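Local coordinates for protein epsin 1 (Danio rerio, PDB 5LP0) that probably binds membranes rich in phosphatidylinositol 4,5-bisphosphate through its ENTH domain, bends them and promotes clathrin-coated invaginations during receptor-mediated endocytosis, at residues M45-V48 against W49-L52; R79-Q82 against Q83-N87; Q92-K95 against D96-Y99. One frame throughout, in Å; residues are numbered along the deposited sequence.

Contact 1: residues M45-V48 against W49-L52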
ATOM      1  N   MET A  45      -2.908  -3.684  -7.935  1.00  7.88           N
ATOM      2  CA  MET A  45      -2.723  -2.258  -7.957  1.00  6.33           C
ATOM      3  C   MET A  45      -4.072  -1.566  -8.010  1.00  7.86           C
ATOM      4  O   MET A  45      -4.282  -0.560  -7.320  1.00  7.12           O
ATOM      5  CB  MET A  45      -1.854  -1.845  -9.129  1.00  7.82           C
ATOM      6  CG  MET A  45      -0.420  -2.322  -8.970  1.00  7.86           C
ATOM      7  SD  MET A  45       0.505  -1.740  -7.519  1.00  8.64           S
ATOM      8  CE  MET A  45       0.802  -0.025  -7.971  1.00 13.06           C
ATOM      9  N   SER A  46      -5.021  -2.105  -8.760  1.00  6.94           N
ATOM     10  CA  SER A  46      -6.324  -1.472  -8.833  1.00  7.28           C
ATOM     11  C   SER A  46      -6.939  -1.424  -7.437  1.00  6.77           C
ATOM     12  O   SER A  46      -7.475  -0.372  -7.014  1.00  8.40           O
ATOM     13  CB  SER A  46      -7.233  -2.246  -9.789  1.00 11.63           C
ATOM     14  OG  SER A  46      -8.519  -1.675  -9.766  1.00 16.09           O
ATOM     15  N   MET A  47      -6.886  -2.551  -6.727  1.00  5.86           N
ATOM     16  CA  MET A  47      -7.462  -2.606  -5.392  1.00  7.59           C
ATOM     17  C   MET A  47      -6.736  -1.679  -4.413  1.00  5.15           C
ATOM     18  O   MET A  47      -7.357  -1.047  -3.563  1.00  6.54           O
ATOM     19  CB  MET A  47      -7.492  -4.047  -4.884  1.00  7.86           C
ATOM     20  CG  MET A  47      -8.374  -4.214  -3.647  1.00  8.62           C
ATOM     21  SD  MET A  47     -10.128  -3.900  -4.019  1.00 10.82           S
ATOM     22  CE  MET A  47     -10.568  -2.647  -2.815  1.00  9.06           C
ATOM     23  N   VAL A  48      -5.427  -1.549  -4.524  1.00  5.61           N
ATOM     24  CA  VAL A  48      -4.695  -0.674  -3.628  1.00  4.10           C
ATOM     25  C   VAL A  48      -5.097   0.776  -3.869  1.00  4.70           C
ATOM     26  O   VAL A  48      -5.352   1.519  -2.902  1.00  5.65           O
ATOM     27  CB  VAL A  48      -3.155  -0.868  -3.745  1.00  5.81           C
ATOM     28  CG1 VAL A  48      -2.435   0.140  -2.849  1.00  8.77           C
ATOM     29  CG2 VAL A  48      -2.728  -2.284  -3.329  1.00  5.84           C
ATOM     30  N   TRP A  49      -5.159   1.219  -5.114  1.00  6.00           N
ATOM     31  CA  TRP A  49      -5.581   2.584  -5.433  1.00  5.89           C
ATOM     32  C   TRP A  49      -7.004   2.854  -4.966  1.00  4.31           C
ATOM     33  O   TRP A  49      -7.295   3.961  -4.470  1.00  7.04           O
ATOM     34  CB  TRP A  49      -5.432   2.902  -6.930  1.00  5.62           C
ATOM     35  CG  TRP A  49      -4.011   2.888  -7.455  1.00  6.92           C
ATOM     36  CD1 TRP A  49      -3.521   2.094  -8.456  1.00  8.28           C
ATOM     37  CD2 TRP A  49      -2.910   3.712  -7.026  1.00  6.34           C
ATOM     38  NE1 TRP A  49      -2.197   2.364  -8.658  1.00  6.51           N
ATOM     39  CE2 TRP A  49      -1.789   3.344  -7.795  1.00  6.06           C
ATOM     40  CE3 TRP A  49      -2.768   4.724  -6.070  1.00  7.42           C
ATOM     41  CZ2 TRP A  49      -0.529   3.941  -7.632  1.00  6.91           C
ATOM     42  CZ3 TRP A  49      -1.528   5.317  -5.900  1.00  6.28           C
ATOM     43  CH2 TRP A  49      -0.418   4.929  -6.687  1.00  7.29           C
ATOM     44  N   LYS A  50      -7.881   1.858  -5.048  1.00  5.58           N
ATOM     45  CA  LYS A  50      -9.232   2.022  -4.530  1.00  4.66           C
ATOM     46  C   LYS A  50      -9.210   2.256  -3.025  1.00  7.01           C
ATOM     47  O   LYS A  50      -9.866   3.169  -2.525  1.00  7.60           O
ATOM     48  CB  LYS A  50     -10.075   0.798  -4.841  1.00  7.35           C
ATOM     49  CG  LYS A  50     -10.515   0.713  -6.306  1.00  8.85           C
ATOM     50  CD  LYS A  50     -11.360  -0.538  -6.577  1.00 11.51           C
ATOM     51  CE  LYS A  50     -11.723  -0.681  -8.075  1.00 11.80           C
ATOM     52  NZ  LYS A  50     -12.379  -1.988  -8.332  1.00 18.37           N
ATOM     53  N   ARG A  51      -8.441   1.464  -2.283  1.00  6.13           N
ATOM     54  CA  ARG A  51      -8.397   1.609  -0.836  1.00  7.30           C
ATOM     55  C   ARG A  51      -7.765   2.955  -0.462  1.00  5.71           C
ATOM     56  O   ARG A  51      -8.181   3.586   0.502  1.00  6.48           O
ATOM     57  CB  ARG A  51      -7.635   0.431  -0.211  1.00  5.34           C
ATOM     58  CG  ARG A  51      -8.432  -0.901  -0.267  1.00  7.25           C
ATOM     59  CD  ARG A  51      -9.451  -0.916   0.879  1.00  9.49           C
ATOM     60  NE  ARG A  51     -10.679  -1.717   0.725  1.00 19.99           N
ATOM     61  CZ  ARG A  51     -10.942  -2.850   1.378  1.00 16.20           C
ATOM     62  NH1 ARG A  51     -10.032  -3.414   2.152  1.00 20.72           N
ATOM     63  NH2 ARG A  51     -12.110  -3.461   1.218  1.00 18.30           N
ATOM     64  N   LEU A  52      -6.813   3.426  -1.263  1.00  5.60           N
ATOM     65  CA  LEU A  52      -6.171   4.714  -1.047  1.00  5.56           C
ATOM     66  C   LEU A  52      -7.101   5.904  -1.320  1.00  6.36           C
ATOM     67  O   LEU A  52      -6.763   7.040  -0.976  1.00  7.63           O
ATOM     68  CB  LEU A  52      -4.923   4.839  -1.937  1.00  5.35           C
ATOM     69  CG  LEU A  52      -3.702   4.022  -1.502  1.00  5.51           C
ATOM     70  CD1 LEU A  52      -2.642   4.081  -2.579  1.00  5.47           C
ATOM     71  CD2 LEU A  52      -3.107   4.486  -0.166  1.00  6.49           C
TER

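Contact 2: residues R79-Q82 against Q83-N87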
ATOM      1  N   ARG A  79       7.883  -2.700 -11.218  1.00  9.16           N
ATOM      2  CA  ARG A  79       6.714  -2.095 -11.858  1.00  9.40           C
ATOM      3  C   ARG A  79       5.815  -1.406 -10.844  1.00  8.40           C
ATOM      4  O   ARG A  79       5.072  -0.508 -11.202  1.00  9.05           O
ATOM      5  CB  ARG A  79       5.888  -3.147 -12.607  1.00 10.93           C
ATOM      6  CG  ARG A  79       6.586  -3.783 -13.816  1.00 17.77           C
ATOM      7  CD  ARG A  79       5.629  -4.659 -14.665  1.00 18.82           C
ATOM      8  NE  ARG A  79       4.577  -3.841 -15.275  1.00 27.71           N
ATOM      9  CZ  ARG A  79       3.287  -4.168 -15.319  1.00 28.51           C
ATOM     10  NH1 ARG A  79       2.856  -5.311 -14.803  1.00 24.22           N
ATOM     11  NH2 ARG A  79       2.415  -3.345 -15.886  1.00 31.56           N
ATOM     12  N   VAL A  80       5.869  -1.844  -9.593  1.00  8.80           N
ATOM     13  CA  VAL A  80       5.067  -1.211  -8.541  1.00  7.47           C
ATOM     14  C   VAL A  80       5.498   0.249  -8.349  1.00  7.76           C
ATOM     15  O   VAL A  80       4.674   1.176  -8.450  1.00  7.97           O
ATOM     16  CB  VAL A  80       5.158  -1.964  -7.196  1.00  6.97           C
ATOM     17  CG1 VAL A  80       4.351  -1.198  -6.109  1.00  7.44           C
ATOM     18  CG2 VAL A  80       4.631  -3.397  -7.325  1.00  7.37           C
ATOM     19  N   ALA A  81       6.787   0.458  -8.074  1.00  8.99           N
ATOM     20  CA  ALA A  81       7.300   1.810  -7.845  1.00 10.99           C
ATOM     21  C   ALA A  81       7.082   2.676  -9.086  1.00 13.76           C
ATOM     22  O   ALA A  81       6.776   3.860  -9.002  1.00 11.97           O
ATOM     23  CB  ALA A  81       8.786   1.770  -7.445  1.00 12.39           C
ATOM     24  N   GLN A  82       7.252   2.084 -10.258  1.00  9.91           N
ATOM     25  CA  GLN A  82       7.054   2.827 -11.481  1.00 11.92           C
ATOM     26  C   GLN A  82       5.627   3.322 -11.598  1.00  8.99           C
ATOM     27  O   GLN A  82       5.404   4.487 -11.938  1.00 11.56           O
ATOM     28  CB  GLN A  82       7.368   1.950 -12.698  1.00 13.79           C
ATOM     29  CG  GLN A  82       7.651   2.750 -13.959  1.00 32.15           C
ATOM     30  CD  GLN A  82       6.407   3.284 -14.655  1.00 38.55           C
ATOM     31  OE1 GLN A  82       5.284   2.801 -14.440  1.00 42.22           O
ATOM     32  NE2 GLN A  82       6.608   4.291 -15.520  1.00 37.22           N
ATOM     33  N   GLN A  83       4.652   2.452 -11.327  1.00  8.98           N
ATOM     34  CA  GLN A  83       3.265   2.877 -11.441  1.00  8.56           C
ATOM     35  C   GLN A  83       2.938   3.910 -10.350  1.00  8.62           C
ATOM     36  O   GLN A  83       2.177   4.866 -10.589  1.00  8.82           O
ATOM     37  CB  GLN A  83       2.291   1.694 -11.408  1.00 10.11           C
ATOM     38  CG  GLN A  83       0.854   2.162 -11.555  1.00  8.28           C
ATOM     39  CD  GLN A  83      -0.164   1.061 -11.690  1.00  9.25           C
ATOM     40  OE1 GLN A  83      -1.118   0.964 -10.910  1.00  9.47           O
ATOM     41  NE2 GLN A  83      -0.004   0.254 -12.694  1.00 12.92           N
ATOM     42  N   CYS A  84       3.552   3.772  -9.182  1.00  7.91           N
ATOM     43  CA  CYS A  84       3.282   4.714  -8.101  1.00  9.93           C
ATOM     44  C   CYS A  84       3.799   6.113  -8.451  1.00 10.55           C
ATOM     45  O   CYS A  84       3.139   7.114  -8.187  1.00 13.40           O
ATOM     46  CB  CYS A  84       3.915   4.253  -6.807  1.00  8.79           C
ATOM     47  SG  CYS A  84       3.069   2.900  -6.025  1.00 10.01           S
ATOM     48  N   ARG A  85       4.959   6.172  -9.091  1.00 13.05           N
ATOM     49  CA  ARG A  85       5.538   7.442  -9.503  1.00 12.38           C
ATOM     50  C   ARG A  85       4.670   8.063 -10.588  1.00 14.02           C
ATOM     51  O   ARG A  85       4.471   9.283 -10.603  1.00 16.52           O
ATOM     52  CB  ARG A  85       6.985   7.276  -9.999  1.00 16.91           C
ATOM     53  CG  ARG A  85       8.002   7.059  -8.893  1.00 20.14           C
ATOM     54  CD  ARG A  85       9.451   7.182  -9.407  1.00 28.66           C
ATOM     55  NE  ARG A  85       9.848   6.034 -10.222  1.00 37.50           N
ATOM     56  CZ  ARG A  85      10.232   4.863  -9.721  1.00 37.54           C
ATOM     57  NH1 ARG A  85      10.285   4.692  -8.412  1.00 46.79           N
ATOM     58  NH2 ARG A  85      10.562   3.850 -10.517  1.00 38.44           N
ATOM     59  N   GLU A  86       4.146   7.222 -11.479  1.00 13.26           N
ATOM     60  CA  GLU A  86       3.209   7.677 -12.514  1.00 14.17           C
ATOM     61  C   GLU A  86       1.919   8.246 -11.912  1.00 16.51           C
ATOM     62  O   GLU A  86       1.309   9.157 -12.470  1.00 20.31           O
ATOM     63  CB  GLU A  86       2.833   6.544 -13.481  1.00 24.13           C
ATOM     64  CG  GLU A  86       3.860   6.218 -14.531  1.00 29.88           C
ATOM     65  CD  GLU A  86       3.409   5.069 -15.427  1.00 39.29           C
ATOM     66  OE1 GLU A  86       2.268   4.576 -15.267  1.00 41.22           O
ATOM     67  OE2 GLU A  86       4.201   4.654 -16.291  1.00 38.96           O
ATOM     68  N   ASN A  87       1.492   7.668 -10.796  1.00 10.43           N
ATOM     69  CA  ASN A  87       0.254   8.072 -10.143  1.00  8.70           C
ATOM     70  C   ASN A  87       0.515   8.791  -8.838  1.00  7.36           C
ATOM     71  O   ASN A  87      -0.231   8.624  -7.874  1.00  8.10           O
ATOM     72  CB  ASN A  87      -0.638   6.866  -9.895  1.00  9.37           C
ATOM     73  CG  ASN A  87      -1.205   6.300 -11.166  1.00 16.13           C
ATOM     74  OD1 ASN A  87      -0.597   5.435 -11.778  1.00 23.93           O
ATOM     75  ND2 ASN A  87      -2.380   6.793 -11.580  1.00 15.95           N
TER

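Contact 3: residues Q92-K95 against D96-Y99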
ATOM      1  N   GLN A  92       0.126  12.031  -3.036  1.00  7.30           N
ATOM      2  CA  GLN A  92       0.281  13.411  -2.556  1.00  6.35           C
ATOM      3  C   GLN A  92      -1.003  13.965  -1.948  1.00  7.70           C
ATOM      4  O   GLN A  92      -0.964  14.676  -0.959  1.00  8.59           O
ATOM      5  CB  GLN A  92       0.744  14.322  -3.699  1.00 11.82           C
ATOM      6  CG  GLN A  92       2.169  14.095  -4.089  1.00 16.30           C
ATOM      7  CD  GLN A  92       2.577  14.891  -5.306  1.00 22.22           C
ATOM      8  OE1 GLN A  92       1.730  15.367  -6.059  1.00 24.03           O
ATOM      9  NE2 GLN A  92       3.884  15.045  -5.500  1.00 26.04           N
ATOM     10  N   THR A  93      -2.152  13.614  -2.520  1.00  6.56           N
ATOM     11  CA  THR A  93      -3.413  14.141  -2.038  1.00  6.40           C
ATOM     12  C   THR A  93      -3.641  13.728  -0.591  1.00  8.01           C
ATOM     13  O   THR A  93      -4.349  14.419   0.140  1.00  8.51           O
ATOM     14  CB  THR A  93      -4.572  13.696  -2.924  1.00  6.92           C
ATOM     15  OG1 THR A  93      -5.745  14.385  -2.538  1.00 11.12           O
ATOM     16  CG2 THR A  93      -4.848  12.181  -2.857  1.00  8.29           C
ATOM     17  N   LEU A  94      -3.043  12.614  -0.188  1.00  6.88           N
ATOM     18  CA  LEU A  94      -3.266  12.075   1.145  1.00  6.93           C
ATOM     19  C   LEU A  94      -2.574  12.879   2.250  1.00  9.05           C
ATOM     20  O   LEU A  94      -2.885  12.711   3.431  1.00  9.98           O
ATOM     21  CB  LEU A  94      -2.847  10.616   1.208  1.00  9.55           C
ATOM     22  CG  LEU A  94      -3.602   9.720   0.211  1.00  8.42           C
ATOM     23  CD1 LEU A  94      -3.076   8.269   0.281  1.00  8.29           C
ATOM     24  CD2 LEU A  94      -5.104   9.764   0.425  1.00  7.98           C
ATOM     25  N   LYS A  95      -1.651  13.757   1.866  1.00  9.29           N
ATOM     26  CA  LYS A  95      -1.040  14.691   2.815  1.00  9.91           C
ATOM     27  C   LYS A  95      -2.085  15.697   3.293  1.00  8.86           C
ATOM     28  O   LYS A  95      -1.855  16.379   4.272  1.00 11.16           O
ATOM     29  CB  LYS A  95       0.159  15.400   2.180  1.00 10.89           C
ATOM     30  CG  LYS A  95       1.304  14.428   1.829  1.00 10.39           C
ATOM     31  CD  LYS A  95       2.442  15.054   1.036  1.00 15.71           C
ATOM     32  CE  LYS A  95       3.110  16.145   1.827  1.00 20.85           C
ATOM     33  NZ  LYS A  95       4.248  16.715   1.061  1.00 25.31           N
ATOM     34  N   ASP A  96      -3.222  15.765   2.593  1.00 10.17           N
ATOM     35  CA  ASP A  96      -4.346  16.635   2.956  1.00 11.33           C
ATOM     36  C   ASP A  96      -5.519  15.903   3.585  1.00 11.63           C
ATOM     37  O   ASP A  96      -6.550  16.518   3.861  1.00 13.29           O
ATOM     38  CB  ASP A  96      -4.879  17.380   1.721  1.00 14.51           C
ATOM     39  CG  ASP A  96      -3.798  18.111   0.966  1.00 16.77           C
ATOM     40  OD1 ASP A  96      -2.991  18.802   1.610  1.00 18.99           O
ATOM     41  OD2 ASP A  96      -3.758  17.995  -0.283  1.00 17.86           O
ATOM     42  N   PHE A  97      -5.377  14.602   3.803  1.00 11.84           N
ATOM     43  CA  PHE A  97      -6.478  13.778   4.292  1.00 10.30           C
ATOM     44  C   PHE A  97      -6.922  14.215   5.680  1.00 10.50           C
ATOM     45  O   PHE A  97      -6.090  14.415   6.550  1.00 11.39           O
ATOM     46  CB  PHE A  97      -6.041  12.314   4.308  1.00  8.90           C
ATOM     47  CG  PHE A  97      -7.118  11.346   4.697  1.00  8.28           C
ATOM     48  CD1 PHE A  97      -7.833  10.670   3.728  1.00  8.84           C
ATOM     49  CD2 PHE A  97      -7.403  11.083   6.029  1.00  7.88           C
ATOM     50  CE1 PHE A  97      -8.796   9.762   4.069  1.00  8.79           C
ATOM     51  CE2 PHE A  97      -8.388  10.165   6.363  1.00  9.23           C
ATOM     52  CZ  PHE A  97      -9.090   9.522   5.368  1.00  8.99           C
ATOM     53  N   GLN A  98      -8.233  14.349   5.870  1.00  9.32           N
ATOM     54  CA  GLN A  98      -8.814  14.748   7.157  1.00 10.38           C
ATOM     55  C   GLN A  98      -9.745  13.684   7.692  1.00 10.84           C
ATOM     56  O   GLN A  98     -10.601  13.178   6.964  1.00 11.39           O
ATOM     57  CB  GLN A  98      -9.658  16.028   7.012  1.00 13.37           C
ATOM     58  CG  GLN A  98      -8.976  17.211   6.363  1.00 13.31           C
ATOM     59  CD  GLN A  98      -7.794  17.729   7.157  1.00 15.30           C
ATOM     60  OE1 GLN A  98      -7.905  18.016   8.345  1.00 18.97           O
ATOM     61  NE2 GLN A  98      -6.646  17.847   6.497  1.00 15.01           N
ATOM     62  N   TYR A  99      -9.613  13.367   8.972  1.00 11.91           N
ATOM     63  CA  TYR A  99     -10.673  12.649   9.682  1.00 12.43           C
ATOM     64  C   TYR A  99     -10.567  12.778  11.188  1.00 14.37           C
ATOM     65  O   TYR A  99      -9.565  12.387  11.778  1.00 14.63           O
ATOM     66  CB  TYR A  99     -10.715  11.165   9.297  1.00 10.33           C
ATOM     67  CG  TYR A  99     -11.891  10.447   9.932  1.00 10.64           C
ATOM     68  CD1 TYR A  99     -13.194  10.828   9.633  1.00 12.23           C
ATOM     69  CD2 TYR A  99     -11.703   9.405  10.829  1.00 11.68           C
ATOM     70  CE1 TYR A  99     -14.282  10.182  10.192  1.00 13.30           C
ATOM     71  CE2 TYR A  99     -12.803   8.760  11.423  1.00 12.99           C
ATOM     72  CZ  TYR A  99     -14.076   9.146  11.078  1.00 12.62           C
ATOM     73  OH  TYR A  99     -15.147   8.507  11.653  1.00 16.55           O
TER
HETATM   74  O   HOH W   1      -0.655  17.292  -0.919  1.00 21.76           O
HETATM   75  O   HOH W   2      -5.824  16.975  -1.841  1.00 17.10           O

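Contact 1: residues M45-V48 against W49-L52
Trp49 sets its CG anti to its own carbonyl carbon (chi1 -64°), which lays the indole back along the helix toward Met45, four residues earlier. Met45 has a similar first torsion and is bent again at chi2 and chi3. The two side chains therefore run alongside each other in the same direction. The methyl CE of Met45 lies 3.9 Å from NE1 of Trp49 and also comes near CZ2. CD1 of the indole is 3.0 Å from the carbonyl O of Met45. The same carbonyl accepts the backbone bond from Trp49 N, nearly along the C=O axis and almost straight at 176°. The polar partner of the indole NE1 is Gln83, on helix 78-86.

On another side of helix 38-51, Met47 and Arg51 cross obliquely. The thioether methyl CE of Met47 touches NE of Arg51 at 3.7 Å and CG at 3.8 Å. This contact is apolar. The polar partners of the guanidinium lie on the neighbouring chain segment: NH1 bonds to OG1 of Thr16 and, weakly, to the carbonyl O of Arg13. The third pair is purely apolar. Val48 CG1 and Leu52 CD1 meet at 4.0 Å, on the face that packs against helix 59-75. Leu52 N bonds to Val48 O as the last of four successive i to i+4 bonds that join the two segments. Lys50 reaches out along the exposed side, its CE 3.8 Å from OG of Ser46.

Arg51 probably belongs to the phosphatidylinositol 4,5-bisphosphate site, as in a close relative. Its side chain lies near those of Arg13 and His61, which are assigned to the same site. Together these basic groups would probably offer positive charge suited to the phosphates of the headgroup.

Contact 2: residues R79-Q82 against Q83-N87
Ala81 and Arg85 form the compact part of this turn. The guanidinium of Arg85 folds back over the helix backbone, its chain bent at chi3 (-73°). NH1 comes to 3.4 Å from CB of Ala81. One face of the group lies over the carbonyl O of Ala81, which sits 3.6 Å from the plane under its centre; the backbone N of Gln82 lies under the same face nearer the rim. With an alanine at Arg85, the Ala81 methyl and carbonyl would probably lose the group that covers them. Deeper in, Val80 CG1 meets SG of Cys84 at 4.3 Å, and both residues pack on helix 59-75.

The solvent side carries a looser polar pair, Gln82 and Glu86. NE2 of Gln82 donates to OE2 of Glu86 at 2.6 Å, with an angle of 147°. The bond is very short, and its detail is doubtful. OE1 of Gln82 also lies 2.8 Å from OE2 of Glu86, an unfavourable meeting of two acceptors. The donor comes from above the carboxylate plane, and the amide and carboxylate stand 90° apart. Both side chains are exposed.

Backbone bonds from Gln83, Cys84, Arg85 and Glu86 to the residues four earlier run through the turn. Asn87 then leaves helical geometry. The contact spans nearly all of the short helix 78-86, with i to i+4 side-chain pairing, in the all-helical ENTH fold.

Contact 3: residues Q92-K95 against D96-Y99
Phe97 turns its ring beside Leu94, and the approach is oblique: CD2 of Leu94 lies 4.4 Å from CD1 of the ring. CG of Phe97 is anti to the backbone N (chi1 -176°), which carries the ring away from the turn. There it packs on Trp59 and Val62 of helix 59-75 and on Val111 of helix 108-122. The carboxylate of Asp96 is the other flat group. Two waters donate to its OD2. One water links it to the carbonyl O of Gln92; the other, 2.8 Å from OD2, links it to OG1 of Thr93.

The backbone here is a 3-10 turn that follows helix 89-92 and opens the loop to helix 108-122 of the ENTH fold. Asp96 N bonds to Thr93 O at 3.0 Å, and Phe97 N to Leu94 O at 3.2 Å. Both donors stand above the carbonyl planes of their acceptors. Past the turn the chain extends. NE2 of Gln98 folds back to the carbonyl O of Asp96 at 3.0 Å, with Asp96 O nearly in the amide plane.

Contact 1 is the hub of the three. It meets contact 2 through the indole of Trp49: NE1 lies 2.9 Å from OE1 of Gln83, a probable hydrogen bond, while CZ2 packs 3.7 Å from CB of Asn87. It meets contact 3 at its other end, where the carbonyl O of Leu52 is 3.5 Å from CD2 of Leu94. Contacts 2 and 3 do not touch; their nearest atoms are about 6 Å apart. Contact 1 supplies Arg51 to the likely phosphoinositide site. Contact 3 lies nearby, with the side chain of Phe97 about 8 Å from that of His61. Contact 2 is away from this site.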